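Prenyltransference for protein (Lavandula lanata, PDB 5HC8) probably catalyses the head-to-middle condensation of two dimethylallyl diphosphate molecules into lavandulyl diphosphate, a branched monoterpene precursor. Local coordinates at residues A[46-51]-A[58-63]; A[65-70]-A[200-205]; A[104-109]-A[119-124]. All blocks are in the same frame, centred on the assembly; numbering follows the deposited sequence.

Contact 1: residues A[46-51]-A[58-63]; sequences KHIISR and KLLTIW. With ISY (3-methylbut-3-enylsulfanyl(phosphonooxy)phosphinic acid), chain F.
L60 reaches from the strand to the helix with one methyl, and that methyl meets both isoleucines of the helical segment. Its CD2 lies 3.6 Å from CG1 of I49 and 4.1 Å from CG2 of I48, while the CA of I49 is close beneath it, so the leucine branch presses on the helix backbone as well as on the side chains. CG of L60 stands anti to its own backbone N (chi1 -176°), which carries the branched end off the strand towards the helix. The side chains meet at about a right angle: L60 crosses both I48 and I49, and I62 crosses I49 in the same way, with its CD1 4.1 Å from I49 CG1. I49 CG1 is therefore shared, bridging two strand residues that project from the same side of the sheet. The interface is wholly apolar, and all four residues are buried; F136 of the neighbouring strand also packs on I49 and I62.

At the far end of the strand the role changes. W63 offers one face of its indole to the prenyl chain of ISY, whose C14 sits 3.5 Å above the plane, displaced toward the rim, while F203 stacks on the opposite face. A hydrogen bond from W63 NE1 to the carbonyl of Y142 helps to fix the ring's rotation.

The short axes pass 9.6 Å apart and run nearly antiparallel, at 159°. This is the return of a beta-alpha-beta unit, strand 15-19, helix 34-54 and strand 59-65, in the parallel sheet of a cis-prenyltransferase fold, with the substrate pocket at the strand's C-terminal end.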
loop_
_atom_site.group_PDB
_atom_site.type_symbol
_atom_site.label_atom_id
_atom_site.label_comp_id
_atom_site.label_asym_id
_atom_site.label_seq_id
_atom_site.Cartn_x
_atom_site.Cartn_y
_atom_site.Cartn_z
ATOM N N LYS A 46 16.694 -14.815 -13.654
ATOM C CA LYS A 46 16.440 -15.246 -15.014
ATOM C C LYS A 46 15.431 -16.399 -15.046
ATOM O O LYS A 46 14.594 -16.461 -15.914
ATOM C CB LYS A 46 17.768 -15.564 -15.773
ATOM C CG LYS A 46 18.560 -16.692 -15.171
ATOM C CD LYS A 46 19.841 -17.034 -15.945
ATOM C CE LYS A 46 20.685 -18.022 -15.113
ATOM N NZ LYS A 46 21.159 -17.470 -13.787
ATOM N N HIS A 47 15.512 -17.304 -14.085
ATOM C CA HIS A 47 14.610 -18.484 -14.094
ATOM C C HIS A 47 13.201 -18.055 -13.684
ATOM O O HIS A 47 12.208 -18.576 -14.178
ATOM C CB HIS A 47 15.094 -19.498 -13.110
ATOM C CG HIS A 47 16.489 -19.936 -13.362
ATOM N ND1 HIS A 47 16.852 -20.594 -14.517
ATOM C CD2 HIS A 47 17.626 -19.763 -12.642
ATOM C CE1 HIS A 47 18.150 -20.837 -14.489
ATOM N NE2 HIS A 47 18.642 -20.340 -13.363
ATOM N N ILE A 48 13.130 -17.039 -12.821
ATOM C CA ILE A 48 11.823 -16.496 -12.438
ATOM C C ILE A 48 11.164 -15.803 -13.610
ATOM O O ILE A 48 9.965 -15.944 -13.816
ATOM C CB ILE A 48 11.996 -15.559 -11.235
ATOM C CG1 ILE A 48 12.344 -16.420 -10.019
ATOM C CG2 ILE A 48 10.693 -14.835 -10.951
ATOM C CD1 ILE A 48 13.035 -15.666 -8.941
ATOM N N ILE A 49 11.935 -15.011 -14.366
ATOM C CA ILE A 49 11.368 -14.274 -15.487
ATOM C C ILE A 49 10.929 -15.285 -16.585
ATOM O O ILE A 49 9.850 -15.195 -17.142
ATOM C CB ILE A 49 12.401 -13.302 -16.057
ATOM C CG1 ILE A 49 12.681 -12.188 -15.056
ATOM C CG2 ILE A 49 11.947 -12.765 -17.391
ATOM C CD1 ILE A 49 14.007 -11.435 -15.333
ATOM N N SER A 50 11.784 -16.267 -16.854
ATOM C CA SER A 50 11.404 -17.380 -17.776
ATOM C C SER A 50 10.137 -18.029 -17.391
ATOM O O SER A 50 9.285 -18.236 -18.247
ATOM C CB SER A 50 12.391 -18.516 -17.746
ATOM O OG SER A 50 13.488 -18.153 -18.447
ATOM N N ARG A 51 10.037 -18.402 -16.116
ATOM C CA ARG A 51 8.851 -19.071 -15.608
ATOM C C ARG A 51 7.591 -18.209 -15.768
ATOM O O ARG A 51 6.561 -18.689 -16.249
ATOM C CB ARG A 51 9.088 -19.539 -14.193
ATOM C CG ARG A 51 7.930 -20.249 -13.534
ATOM C CD ARG A 51 7.409 -21.497 -14.268
ATOM N NE ARG A 51 8.363 -22.590 -14.033
ATOM C CZ ARG A 51 8.043 -23.869 -14.194
ATOM N NH1 ARG A 51 6.845 -24.175 -14.580
ATOM N NH2 ARG A 51 8.937 -24.797 -13.983
ATOM N N LYS A 58 1.811 -11.254 -18.196
ATOM C CA LYS A 58 2.024 -10.208 -19.165
ATOM C C LYS A 58 3.063 -9.195 -18.711
ATOM O O LYS A 58 3.785 -8.680 -19.512
ATOM C CB LYS A 58 0.734 -9.528 -19.499
ATOM C CG LYS A 58 -0.233 -10.465 -20.232
ATOM C CD LYS A 58 -1.548 -9.785 -20.442
ATOM C CE LYS A 58 -2.540 -10.699 -21.182
ATOM N NZ LYS A 58 -3.928 -10.168 -20.987
ATOM N N LEU A 59 3.146 -8.964 -17.418
ATOM C CA LEU A 59 4.200 -8.128 -16.881
ATOM C C LEU A 59 4.739 -8.673 -15.569
ATOM O O LEU A 59 3.977 -8.974 -14.668
ATOM C CB LEU A 59 3.625 -6.681 -16.767
ATOM C CG LEU A 59 4.469 -5.808 -15.818
ATOM C CD1 LEU A 59 5.840 -5.605 -16.383
ATOM C CD2 LEU A 59 3.722 -4.504 -15.605
ATOM N N LEU A 60 6.050 -8.837 -15.487
ATOM C CA LEU A 60 6.735 -9.195 -14.239
ATOM C C LEU A 60 7.621 -8.013 -13.838
ATOM O O LEU A 60 8.480 -7.584 -14.632
ATOM C CB LEU A 60 7.676 -10.322 -14.430
ATOM C CG LEU A 60 8.343 -10.795 -13.127
ATOM C CD1 LEU A 60 7.316 -11.492 -12.219
ATOM C CD2 LEU A 60 9.518 -11.693 -13.393
ATOM N N THR A 61 7.375 -7.474 -12.665
ATOM C CA THR A 61 8.249 -6.416 -12.095
ATOM C C THR A 61 9.083 -6.958 -10.957
ATOM O O THR A 61 8.536 -7.594 -10.045
ATOM C CB THR A 61 7.392 -5.259 -11.595
ATOM O OG1 THR A 61 6.718 -4.636 -12.687
ATOM C CG2 THR A 61 8.287 -4.211 -10.931
ATOM N N ILE A 62 10.403 -6.763 -11.013
ATOM C CA ILE A 62 11.277 -7.111 -9.900
ATOM C C ILE A 62 11.840 -5.822 -9.321
ATOM O O ILE A 62 12.423 -4.973 -10.017
ATOM C CB ILE A 62 12.435 -8.039 -10.298
ATOM C CG1 ILE A 62 11.893 -9.370 -10.807
ATOM C CG2 ILE A 62 13.423 -8.195 -9.156
ATOM C CD1 ILE A 62 12.969 -10.303 -11.403
ATOM N N TRP A 63 11.586 -5.603 -8.045
ATOM C CA TRP A 63 12.124 -4.397 -7.363
ATOM C C TRP A 63 13.478 -4.685 -6.808
ATOM O O TRP A 63 13.625 -5.604 -5.990
ATOM C CB TRP A 63 11.267 -4.003 -6.187
ATOM C CG TRP A 63 11.528 -2.644 -5.596
ATOM C CD1 TRP A 63 11.972 -1.485 -6.222
ATOM C CD2 TRP A 63 11.246 -2.270 -4.256
ATOM N NE1 TRP A 63 11.966 -0.447 -5.319
ATOM C CE2 TRP A 63 11.464 -0.888 -4.136
ATOM C CE3 TRP A 63 10.718 -2.952 -3.165
ATOM C CZ2 TRP A 63 11.287 -0.218 -2.913
ATOM C CZ3 TRP A 63 10.581 -2.287 -1.999
ATOM C CH2 TRP A 63 10.810 -0.940 -1.898
HETATM P P1 ISY F . 13.148 -2.844 4.896
HETATM O O2 ISY F . 13.798 -2.509 3.410
HETATM P P3 ISY F . 14.635 -3.452 2.462
HETATM O O4 ISY F . 12.868 -4.390 5.065
HETATM O O5 ISY F . 11.880 -2.002 5.219
HETATM O O6 ISY F . 14.234 -2.427 5.879
HETATM O O7 ISY F . 15.492 -4.374 3.252
HETATM O O8 ISY F . 15.346 -2.542 1.357
HETATM S S9 ISY F . 13.168 -4.707 1.550
HETATM C C10 ISY F . 12.609 -3.650 0.236
HETATM C C11 ISY F . 13.166 -4.359 -0.972
HETATM C C12 ISY F . 13.907 -3.619 -2.051
HETATM C C13 ISY F . 14.401 -4.372 -3.199
HETATM C C14 ISY F . 14.316 -2.204 -1.883
#

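Contact 2: residues A[65-70]-A[200-205]; sequences LSPQNF and LSNFFL. With ISY (3-methylbut-3-enylsulfanyl(phosphonooxy)phosphinic acid), chain F.
The side-chain nitrogen of N202 is gripped by two acceptors: ND2 donates to OE1 of Q68 across the contact, at 3.2 Å, and to OE1 of E146. Two substrate-binding loops are tied together here, the turn after strand 59-65 and a type I' beta turn running from L200 to F203. The Q68 bond is almost straight (176° at the hydrogen) and its acceptor lies in the amide plane of N202; the two amide planes stand 81° apart, and the donor comes in beside the carbonyl of Q68, tilted from its plane. With CG of N202 anti to the backbone N, the amide extends out of the turn to a point where OD1 accepts from R145 N, at the start of helix 144-160; both ends of the group are thereby satisfied.

On the first loop S66 forms an ST motif, its OG accepting from N69 N at 3.1 Å, while S66 N returns a bond to N69 OD1. That leaves N69 ND2 to serve ISY O8 at 2.9 Å, and it also reaches the carbonyl of G243 of the second subunit. From the turn, S201 OG accepts from R193 NH1 and donates to ISY O5, 2.7 Å away.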
loop_
_atom_site.group_PDB
_atom_site.type_symbol
_atom_site.label_atom_id
_atom_site.label_comp_id
_atom_site.label_asym_id
_atom_site.label_seq_id
_atom_site.Cartn_x
_atom_site.Cartn_y
_atom_site.Cartn_z
ATOM N N LEU A 65 16.004 -1.939 -6.008
ATOM C CA LEU A 65 16.733 -0.911 -5.281
ATOM C C LEU A 65 15.781 0.226 -5.020
ATOM O O LEU A 65 15.210 0.734 -5.937
ATOM C CB LEU A 65 17.925 -0.469 -6.091
ATOM C CG LEU A 65 18.841 0.443 -5.274
ATOM C CD1 LEU A 65 19.779 -0.352 -4.384
ATOM C CD2 LEU A 65 19.661 1.329 -6.205
ATOM N N SER A 66 15.597 0.539 -3.754
ATOM C CA SER A 66 14.844 1.690 -3.287
ATOM C C SER A 66 15.710 2.927 -3.042
ATOM O O SER A 66 16.940 2.798 -2.916
ATOM C CB SER A 66 14.110 1.365 -1.952
ATOM O OG SER A 66 15.000 1.319 -0.849
ATOM N N PRO A 67 15.068 4.113 -2.906
ATOM C CA PRO A 67 15.895 5.292 -2.543
ATOM C C PRO A 67 16.539 5.110 -1.184
ATOM O O PRO A 67 17.708 5.462 -1.002
ATOM C CB PRO A 67 14.892 6.438 -2.487
ATOM C CG PRO A 67 13.817 6.001 -3.471
ATOM C CD PRO A 67 13.695 4.497 -3.240
ATOM N N GLN A 68 15.769 4.573 -0.246
ATOM C CA GLN A 68 16.291 4.251 1.080
ATOM C C GLN A 68 17.558 3.409 1.096
ATOM O O GLN A 68 18.463 3.623 1.933
ATOM C CB GLN A 68 15.185 3.562 1.906
ATOM C CG GLN A 68 14.009 4.467 2.340
ATOM C CD GLN A 68 13.078 4.947 1.197
ATOM O OE1 GLN A 68 12.878 4.245 0.189
ATOM N NE2 GLN A 68 12.576 6.203 1.318
ATOM N N ASN A 69 17.647 2.447 0.182
ATOM C CA ASN A 69 18.802 1.633 0.041
ATOM C C ASN A 69 20.109 2.404 -0.201
ATOM O O ASN A 69 21.186 1.841 0.016
ATOM C CB ASN A 69 18.679 0.667 -1.135
ATOM C CG ASN A 69 17.693 -0.503 -0.914
ATOM O OD1 ASN A 69 17.227 -1.140 -1.902
ATOM N ND2 ASN A 69 17.440 -0.848 0.333
ATOM N N PHE A 70 20.032 3.619 -0.723
ATOM C CA PHE A 70 21.252 4.441 -0.930
ATOM C C PHE A 70 21.958 4.835 0.395
ATOM O O PHE A 70 23.080 5.321 0.362
ATOM C CB PHE A 70 20.956 5.694 -1.774
ATOM C CG PHE A 70 20.809 5.396 -3.227
ATOM C CD1 PHE A 70 21.927 5.285 -4.031
ATOM C CD2 PHE A 70 19.562 5.123 -3.783
ATOM C CE1 PHE A 70 21.811 4.975 -5.365
ATOM C CE2 PHE A 70 19.430 4.828 -5.133
ATOM C CZ PHE A 70 20.550 4.772 -5.931
ATOM N N LEU A 200 5.567 -2.846 2.817
ATOM C CA LEU A 200 5.868 -2.415 1.454
ATOM C C LEU A 200 7.223 -1.790 1.329
ATOM O O LEU A 200 7.798 -1.787 0.220
ATOM C CB LEU A 200 4.770 -1.440 0.987
ATOM C CG LEU A 200 3.346 -2.029 1.055
ATOM C CD1 LEU A 200 2.361 -0.907 0.702
ATOM C CD2 LEU A 200 3.176 -3.196 0.089
ATOM N N SER A 201 7.763 -1.248 2.427
ATOM C CA SER A 201 9.087 -0.610 2.351
ATOM C C SER A 201 9.279 0.435 1.251
ATOM O O SER A 201 10.369 0.602 0.702
ATOM C CB SER A 201 10.218 -1.647 2.277
ATOM O OG SER A 201 10.052 -2.603 3.304
ATOM N N ASN A 202 8.208 1.147 0.945
ATOM C CA ASN A 202 8.173 2.249 0.003
ATOM C C ASN A 202 8.338 1.759 -1.436
ATOM O O ASN A 202 8.906 2.435 -2.327
ATOM C CB ASN A 202 9.088 3.429 0.421
ATOM C CG ASN A 202 8.900 4.626 -0.458
ATOM O OD1 ASN A 202 7.782 4.991 -0.799
ATOM N ND2 ASN A 202 9.997 5.211 -0.892
ATOM N N PHE A 203 7.814 0.545 -1.685
ATOM C CA PHE A 203 7.540 0.144 -3.068
ATOM C C PHE A 203 6.318 0.898 -3.609
ATOM O O PHE A 203 5.915 1.977 -3.102
ATOM C CB PHE A 203 7.417 -1.400 -3.134
ATOM C CG PHE A 203 7.427 -2.026 -4.520
ATOM C CD1 PHE A 203 8.245 -1.584 -5.575
ATOM C CD2 PHE A 203 6.667 -3.178 -4.725
ATOM C CE1 PHE A 203 8.225 -2.166 -6.810
ATOM C CE2 PHE A 203 6.650 -3.806 -5.987
ATOM C CZ PHE A 203 7.460 -3.324 -7.027
ATOM N N PHE A 204 5.707 0.364 -4.679
ATOM C CA PHE A 204 4.444 0.905 -5.124
ATOM C C PHE A 204 3.489 1.211 -3.999
ATOM O O PHE A 204 3.285 0.418 -3.046
ATOM C CB PHE A 204 3.681 -0.125 -6.049
ATOM C CG PHE A 204 4.334 -0.486 -7.352
ATOM C CD1 PHE A 204 4.990 0.429 -8.142
ATOM C CD2 PHE A 204 4.234 -1.796 -7.835
ATOM C CE1 PHE A 204 5.585 0.051 -9.317
ATOM C CE2 PHE A 204 4.810 -2.186 -9.065
ATOM C CZ PHE A 204 5.479 -1.249 -9.835
ATOM N N LEU A 205 2.775 2.319 -4.138
ATOM C CA LEU A 205 1.737 2.686 -3.213
ATOM C C LEU A 205 0.478 2.937 -4.038
ATOM O O LEU A 205 -0.490 2.236 -3.856
ATOM C CB LEU A 205 2.126 3.955 -2.393
ATOM C CG LEU A 205 3.385 3.733 -1.511
ATOM C CD1 LEU A 205 3.747 5.080 -0.848
ATOM C CD2 LEU A 205 3.190 2.694 -0.472
HETATM P P1 ISY F . 13.148 -2.844 4.896
HETATM O O2 ISY F . 13.798 -2.509 3.410
HETATM P P3 ISY F . 14.635 -3.452 2.462
HETATM O O4 ISY F . 12.868 -4.390 5.065
HETATM O O5 ISY F . 11.880 -2.002 5.219
HETATM O O6 ISY F . 14.234 -2.427 5.879
HETATM O O7 ISY F . 15.492 -4.374 3.252
HETATM O O8 ISY F . 15.346 -2.542 1.357
HETATM S S9 ISY F . 13.168 -4.707 1.550
HETATM C C10 ISY F . 12.609 -3.650 0.236
HETATM C C11 ISY F . 13.166 -4.359 -0.972
HETATM C C12 ISY F . 13.907 -3.619 -2.051
HETATM C C13 ISY F . 14.401 -4.372 -3.199
HETATM C C14 ISY F . 14.316 -2.204 -1.883
#

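Contact 3: residues A[104-109]-A[119-124]; sequences FSAIGD and DAISYA
The phenyl ring of F104 meets the helix in two ways. A124 CB approaches it obliquely, 3.6 Å from CD2, and the carbonyl oxygen of I121 lies at the ring edge, near the ring plane and 4.1 Å from CE2. The same edge carbon comes within 4.3 Å of I121 CG2, a looser apolar touch. The F104 side chain also touches L88 of helix 74-89, V92 and V96 of helix 91-97, and L138 of the adjoining strand. CG of F104 is anti to the backbone N (chi1 172°), and this carries the ring forward over the strand, to lie against the helix turn between I121 and A124. An alanine in place of F104 is likely to open a gap against A124 and leave L88, V92 and V96 without the side chain they pack on.

Two residues further along, A106 supplies only a methyl, and I121 fills in from the helix: its CG2 is 3.7 Å from A106 CB, with CG1 and CD1 both slightly farther off. Small residues thus face large ones on both sides, A124 against F104 and A106 against I121, a complementarity consistent with the short axes approaching to 8.1 Å.

Strand 103-107 forms one edge of the sheet within this chain. Its S105 and I107 bond through their backbones to strand 135-140, whereas the amide nitrogens of F104 and A106 are met by side chains of the helix, S128 OG and E125 OE1 respectively.

With the axes inclined at 144°, the arrangement is that of a helix covering an edge strand in a classic beta-alpha-beta unit: strand 103-107, helix 115-128 and strand 135-140 of the parallel sheet.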
loop_
_atom_site.group_PDB
_atom_site.type_symbol
_atom_site.label_atom_id
_atom_site.label_comp_id
_atom_site.label_asym_id
_atom_site.label_seq_id
_atom_site.Cartn_x
_atom_site.Cartn_y
_atom_site.Cartn_z
ATOM N N PHE A 104 12.104 -5.445 -22.185
ATOM C CA PHE A 104 12.773 -4.988 -20.981
ATOM C C PHE A 104 12.623 -3.491 -20.784
ATOM O O PHE A 104 12.791 -2.734 -21.705
ATOM C CB PHE A 104 14.250 -5.358 -20.936
ATOM C CG PHE A 104 14.939 -4.703 -19.778
ATOM C CD1 PHE A 104 14.865 -5.261 -18.521
ATOM C CD2 PHE A 104 15.559 -3.470 -19.928
ATOM C CE1 PHE A 104 15.439 -4.650 -17.429
ATOM C CE2 PHE A 104 16.119 -2.835 -18.845
ATOM C CZ PHE A 104 16.055 -3.424 -17.583
ATOM N N SER A 105 12.187 -3.058 -19.598
ATOM C CA SER A 105 12.209 -1.665 -19.212
ATOM C C SER A 105 12.747 -1.545 -17.804
ATOM O O SER A 105 12.668 -2.490 -17.043
ATOM C CB SER A 105 10.851 -1.034 -19.201
ATOM O OG SER A 105 10.155 -1.152 -20.392
ATOM N N ALA A 106 13.310 -0.387 -17.478
ATOM C CA ALA A 106 13.641 -0.074 -16.112
ATOM C C ALA A 106 12.833 1.145 -15.732
ATOM O O ALA A 106 12.541 2.066 -16.596
ATOM C CB ALA A 106 15.155 0.131 -15.875
ATOM N N ILE A 107 12.364 1.121 -14.473
ATOM C CA ILE A 107 11.686 2.287 -13.890
ATOM C C ILE A 107 12.425 2.737 -12.633
ATOM O O ILE A 107 13.031 1.924 -11.938
ATOM C CB ILE A 107 10.199 2.082 -13.614
ATOM C CG1 ILE A 107 9.956 1.029 -12.520
ATOM C CG2 ILE A 107 9.484 1.752 -14.927
ATOM C CD1 ILE A 107 8.472 0.916 -12.164
ATOM N N GLY A 108 12.368 4.029 -12.378
ATOM C CA GLY A 108 12.943 4.644 -11.201
ATOM C C GLY A 108 13.718 5.909 -11.560
ATOM O O GLY A 108 13.689 6.342 -12.706
ATOM N N ASP A 109 14.393 6.480 -10.566
ATOM C CA ASP A 109 15.235 7.709 -10.728
ATOM C C ASP A 109 16.600 7.298 -11.266
ATOM O O ASP A 109 17.583 7.150 -10.562
ATOM C CB ASP A 109 15.305 8.456 -9.413
ATOM C CG ASP A 109 15.930 9.859 -9.549
ATOM O OD1 ASP A 109 16.452 10.183 -10.625
ATOM O OD2 ASP A 109 15.947 10.588 -8.542
ATOM N N ASP A 119 23.709 2.999 -18.879
ATOM C CA ASP A 119 24.030 2.603 -20.242
ATOM C C ASP A 119 23.593 1.179 -20.462
ATOM O O ASP A 119 23.069 0.815 -21.548
ATOM C CB ASP A 119 25.565 2.681 -20.479
ATOM C CG ASP A 119 26.089 4.126 -20.578
ATOM O OD1 ASP A 119 25.274 5.062 -20.825
ATOM O OD2 ASP A 119 27.333 4.295 -20.427
ATOM N N ALA A 120 23.818 0.347 -19.444
ATOM C CA ALA A 120 23.373 -1.046 -19.542
ATOM C C ALA A 120 21.832 -1.208 -19.674
ATOM O O ALA A 120 21.326 -2.057 -20.443
ATOM C CB ALA A 120 23.913 -1.840 -18.372
ATOM N N ILE A 121 21.117 -0.373 -18.940
ATOM C CA ILE A 121 19.666 -0.245 -19.039
ATOM C C ILE A 121 19.306 0.203 -20.467
ATOM O O ILE A 121 18.544 -0.471 -21.134
ATOM C CB ILE A 121 19.113 0.773 -17.980
ATOM C CG1 ILE A 121 19.175 0.171 -16.555
ATOM C CG2 ILE A 121 17.692 1.179 -18.290
ATOM C CD1 ILE A 121 19.063 1.190 -15.450
ATOM N N SER A 122 19.874 1.319 -20.933
ATOM C CA SER A 122 19.632 1.773 -22.319
ATOM C C SER A 122 19.842 0.704 -23.337
ATOM O O SER A 122 19.053 0.551 -24.258
ATOM C CB SER A 122 20.541 2.956 -22.680
ATOM O OG SER A 122 19.928 4.149 -22.197
ATOM N N TYR A 123 20.890 -0.071 -23.163
ATOM C CA TYR A 123 21.204 -1.097 -24.140
ATOM C C TYR A 123 20.090 -2.134 -24.150
ATOM O O TYR A 123 19.474 -2.409 -25.204
ATOM C CB TYR A 123 22.582 -1.733 -23.845
ATOM C CG TYR A 123 22.866 -3.061 -24.551
ATOM C CD1 TYR A 123 22.953 -3.127 -25.951
ATOM C CD2 TYR A 123 23.087 -4.244 -23.813
ATOM C CE1 TYR A 123 23.228 -4.322 -26.586
ATOM C CE2 TYR A 123 23.366 -5.467 -24.442
ATOM C CZ TYR A 123 23.428 -5.514 -25.830
ATOM O OH TYR A 123 23.703 -6.723 -26.483
ATOM N N ALA A 124 19.779 -2.679 -22.971
ATOM C CA ALA A 124 18.756 -3.717 -22.883
ATOM C C ALA A 124 17.365 -3.252 -23.306
ATOM O O ALA A 124 16.574 -4.036 -23.815
ATOM C CB ALA A 124 18.724 -4.358 -21.482
#

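The three contacts illustrate how one parallel sheet can serve both architecture and substrate binding. Contact 1 and contact 2 have centres about 19 Å apart yet touch directly, because W63 extends from the strand into the turn of contact 2, its CD2 3.3 Å from F203 CD1. Together they border ISY: W63 with a face against its prenyl chain, N69 and S201 at its diphosphate. Contact 3 lies farther out on the sheet, its A106 side chain about 13 Å from ISY; its centre is about 15 Å from that of contact 1. It is nested within the loop that contact 2 closes, and touches contact 2 where F204 CE1 approaches I107 CD1 at 4.1 Å.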